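Local coordinates for ARO (armadillo repeats only protein) (Plasmodium falciparum Santa Lucia, PDB 5EWP) that probably helps to position and attach rhoptries at the apical pole of the parasite, serving as an armadillo-repeat scaffold for protein binding, at residues 173-178 / 198-203. Sequence-based numbering, arbitrary orientation.
Sequences TQLVNL and IYHLED
The imidazole of His200 meets Leu175 at its edge. Methyl CD2 of Leu175 lies near the ring plane, and the nearest ring atom, His200 CD2, is 4.1 Å from Leu175 CD2. Neither ring face is used by this leucine. Next to the ring, His200 CB meets both leucine methyls, at 4.0 Å from Leu175 CD1 and from Leu175 CD2. Both branches of the Leu175 fork thus face the first carbon of the histidine side chain, and the two side chains cross at about a right angle. Gln150 and Arg153 of helix 142-156 also touch His200.

Leu201 carries the rest of the contact on this side. It runs past Leu175 in the opposite direction, with Leu201 CD2 3.8 Å from Leu175 CD1 and 4.0 Å from Leu175 CB. The Leu201 side chain starts with CG anti to the carbonyl carbon (chi1 -72°), and its CD2 end reaches closer to helix 171-177 than its base does. The same methyl meets Val176 CG2 at 4.1 Å, on a chain lying roughly crosswise. One methyl of Leu201 thus touches two successive residues of the facing helix.

No hydrogen bond joins the segments. The contact is apolar apart from the imidazole edge, and its four touching residues are buried. The helical pieces 173-177 and 198-203 run roughly antiparallel, at 145°, with axes 9.8 Å apart at closest. Leu246 of helix 237-250 packs on Leu201. Close by, Asp203 forms a salt bridge with Arg153, a further tie to helix 142-156. Buried leucine and valine contacts between neighbouring helices of this kind are characteristic of the hydrophobic core of an armadillo-repeat alpha solenoid.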
ATOM      1  N   THR A 173       3.477 -10.686  11.322  1.00 22.27           N
ATOM      2  CA  THR A 173       4.566 -11.471  10.751  1.00 29.02           C
ATOM      3  C   THR A 173       5.214 -10.746   9.570  1.00 27.52           C
ATOM      4  O   THR A 173       6.434 -10.593   9.525  1.00 25.97           O
ATOM      5  CB  THR A 173       4.081 -12.851  10.292  1.00 33.03           C
ATOM      6  OG1 THR A 173       3.404 -13.503  11.376  1.00 35.32           O
ATOM      7  CG2 THR A 173       5.266 -13.705   9.831  1.00 28.54           C
ATOM      8  N   GLN A 174       4.398 -10.266   8.636  1.00 21.84           N
ATOM      9  CA  GLN A 174       4.940  -9.601   7.460  1.00 24.32           C
ATOM     10  C   GLN A 174       5.608  -8.275   7.817  1.00 19.58           C
ATOM     11  O   GLN A 174       6.671  -7.955   7.287  1.00 24.85           O
ATOM     12  CB  GLN A 174       3.854  -9.386   6.414  1.00 25.12           C
ATOM     13  CG  GLN A 174       3.293 -10.663   5.870  1.00 33.53           C
ATOM     14  CD  GLN A 174       4.380 -11.653   5.502  1.00 41.95           C
ATOM     15  OE1 GLN A 174       5.334 -11.314   4.803  1.00 43.92           O
ATOM     16  NE2 GLN A 174       4.251 -12.877   5.994  1.00 33.92           N
ATOM     17  N   LEU A 175       4.998  -7.497   8.716  1.00 21.98           N
ATOM     18  CA  LEU A 175       5.613  -6.240   9.124  1.00 18.38           C
ATOM     19  C   LEU A 175       6.959  -6.432   9.766  1.00 19.33           C
ATOM     20  O   LEU A 175       7.905  -5.688   9.499  1.00 27.88           O
ATOM     21  CB  LEU A 175       4.735  -5.475  10.121  1.00 30.28           C
ATOM     22  CG  LEU A 175       3.700  -4.492   9.639  1.00 28.91           C
ATOM     23  CD1 LEU A 175       3.121  -3.759  10.869  1.00 18.93           C
ATOM     24  CD2 LEU A 175       4.367  -3.524   8.661  1.00 27.97           C
ATOM     25  N   VAL A 176       7.028  -7.416  10.655  1.00 24.21           N
ATOM     26  CA  VAL A 176       8.257  -7.685  11.375  1.00 27.92           C
ATOM     27  C   VAL A 176       9.326  -8.117  10.378  1.00 24.47           C
ATOM     28  O   VAL A 176      10.486  -7.735  10.499  1.00 24.31           O
ATOM     29  CB  VAL A 176       8.042  -8.740  12.483  1.00 31.87           C
ATOM     30  CG1 VAL A 176       9.373  -9.235  13.029  1.00 33.80           C
ATOM     31  CG2 VAL A 176       7.204  -8.146  13.608  1.00 32.12           C
ATOM     32  N   ASN A 177       8.931  -8.884   9.366  1.00 26.61           N
ATOM     33  CA  ASN A 177       9.869  -9.268   8.316  1.00 31.05           C
ATOM     34  C   ASN A 177      10.421  -8.087   7.528  1.00 32.59           C
ATOM     35  O   ASN A 177      11.536  -8.148   7.004  1.00 24.58           O
ATOM     36  CB  ASN A 177       9.218 -10.248   7.343  1.00 26.84           C
ATOM     37  CG  ASN A 177       9.028 -11.618   7.947  1.00 37.51           C
ATOM     38  OD1 ASN A 177       9.456 -11.876   9.074  1.00 46.74           O
ATOM     39  ND2 ASN A 177       8.385 -12.509   7.202  1.00 28.73           N
ATOM     40  N   LEU A 178       9.665  -6.999   7.455  1.00 25.40           N
ATOM     41  CA  LEU A 178      10.164  -5.814   6.769  1.00 22.76           C
ATOM     42  C   LEU A 178      11.312  -5.167   7.533  1.00 24.68           C
ATOM     43  O   LEU A 178      12.017  -4.325   6.988  1.00 24.19           O
ATOM     44  CB  LEU A 178       9.040  -4.790   6.540  1.00 27.05           C
ATOM     45  CG  LEU A 178       7.949  -5.235   5.554  1.00 24.68           C
ATOM     46  CD1 LEU A 178       6.869  -4.173   5.351  1.00 27.96           C
ATOM     47  CD2 LEU A 178       8.553  -5.625   4.240  1.00 23.23           C
ATOM     48  N   ILE A 198       9.234   0.151  11.585  1.00 22.58           N
ATOM     49  CA  ILE A 198       9.331   0.430  13.015  1.00 21.15           C
ATOM     50  C   ILE A 198       8.145   1.289  13.435  1.00 23.31           C
ATOM     51  O   ILE A 198       7.449   0.989  14.404  1.00 24.07           O
ATOM     52  CB  ILE A 198      10.627   1.163  13.377  1.00 25.28           C
ATOM     53  CG1 ILE A 198      11.831   0.248  13.177  1.00 28.24           C
ATOM     54  CG2 ILE A 198      10.581   1.642  14.836  1.00 28.28           C
ATOM     55  CD1 ILE A 198      13.158   0.967  13.306  1.00 27.85           C
ATOM     56  N   TYR A 199       7.907   2.348  12.677  1.00 22.74           N
ATOM     57  CA  TYR A 199       6.797   3.250  12.981  1.00 26.77           C
ATOM     58  C   TYR A 199       5.446   2.559  12.842  1.00 22.97           C
ATOM     59  O   TYR A 199       4.515   2.839  13.593  1.00 22.51           O
ATOM     60  CB  TYR A 199       6.866   4.482  12.087  1.00 22.25           C
ATOM     61  CG  TYR A 199       8.104   5.321  12.307  1.00 26.28           C
ATOM     62  CD1 TYR A 199       8.686   5.440  13.569  1.00 37.12           C
ATOM     63  CD2 TYR A 199       8.691   5.998  11.247  1.00 26.42           C
ATOM     64  CE1 TYR A 199       9.826   6.218  13.760  1.00 38.25           C
ATOM     65  CE2 TYR A 199       9.821   6.771  11.427  1.00 32.49           C
ATOM     66  CZ  TYR A 199      10.386   6.879  12.672  1.00 37.10           C
ATOM     67  OH  TYR A 199      11.514   7.655  12.807  1.00 38.74           O
ATOM     68  N   HIS A 200       5.322   1.664  11.864  1.00 18.47           N
ATOM     69  CA  HIS A 200       4.076   0.926  11.713  1.00 16.62           C
ATOM     70  C   HIS A 200       3.800   0.053  12.942  1.00 18.43           C
ATOM     71  O   HIS A 200       2.670  -0.023  13.420  1.00 19.00           O
ATOM     72  CB  HIS A 200       4.105   0.054  10.446  1.00 19.53           C
ATOM     73  CG  HIS A 200       4.235   0.830   9.168  1.00 16.13           C
ATOM     74  ND1 HIS A 200       3.826   2.143   9.041  1.00 21.02           N
ATOM     75  CD2 HIS A 200       4.739   0.474   7.957  1.00 19.67           C
ATOM     76  CE1 HIS A 200       4.060   2.557   7.807  1.00 19.54           C
ATOM     77  NE2 HIS A 200       4.619   1.566   7.131  1.00 18.69           N
ATOM     78  N   LEU A 201       4.835  -0.624  13.436  1.00 20.42           N
ATOM     79  CA  LEU A 201       4.692  -1.485  14.600  1.00 22.27           C
ATOM     80  C   LEU A 201       4.295  -0.688  15.843  1.00 22.58           C
ATOM     81  O   LEU A 201       3.432  -1.113  16.605  1.00 23.41           O
ATOM     82  CB  LEU A 201       5.990  -2.256  14.845  1.00 23.39           C
ATOM     83  CG  LEU A 201       6.253  -3.351  13.807  1.00 23.74           C
ATOM     84  CD1 LEU A 201       7.700  -3.849  13.888  1.00 24.59           C
ATOM     85  CD2 LEU A 201       5.261  -4.502  13.980  1.00 25.56           C
ATOM     86  N   GLU A 202       4.905   0.479  16.024  1.00 24.21           N
ATOM     87  CA  GLU A 202       4.515   1.359  17.116  1.00 23.35           C
ATOM     88  C   GLU A 202       3.043   1.753  16.998  1.00 26.43           C
ATOM     89  O   GLU A 202       2.310   1.739  17.994  1.00 23.11           O
ATOM     90  CB  GLU A 202       5.398   2.608  17.144  1.00 25.80           C
ATOM     91  CG  GLU A 202       6.827   2.343  17.589  1.00 37.28           C
ATOM     92  CD  GLU A 202       7.648   3.615  17.711  1.00 51.46           C
ATOM     93  OE1 GLU A 202       7.416   4.552  16.916  1.00 51.99           O
ATOM     94  OE2 GLU A 202       8.527   3.677  18.600  1.00 52.37           O
ATOM     95  N   ASP A 203       2.610   2.095  15.783  1.00 21.20           N
ATOM     96  CA  ASP A 203       1.228   2.510  15.561  1.00 23.54           C
ATOM     97  C   ASP A 203       0.236   1.386  15.807  1.00 26.13           C
ATOM     98  O   ASP A 203      -0.921   1.630  16.163  1.00 25.85           O
ATOM     99  CB  ASP A 203       1.063   3.066  14.140  1.00 24.83           C
ATOM    100  CG  ASP A 203       1.750   4.412  13.972  1.00 28.81           C
ATOM    101  OD1 ASP A 203       2.193   4.979  15.001  1.00 29.90           O
ATOM    102  OD2 ASP A 203       1.837   4.917  12.837  1.00 22.91           O
TER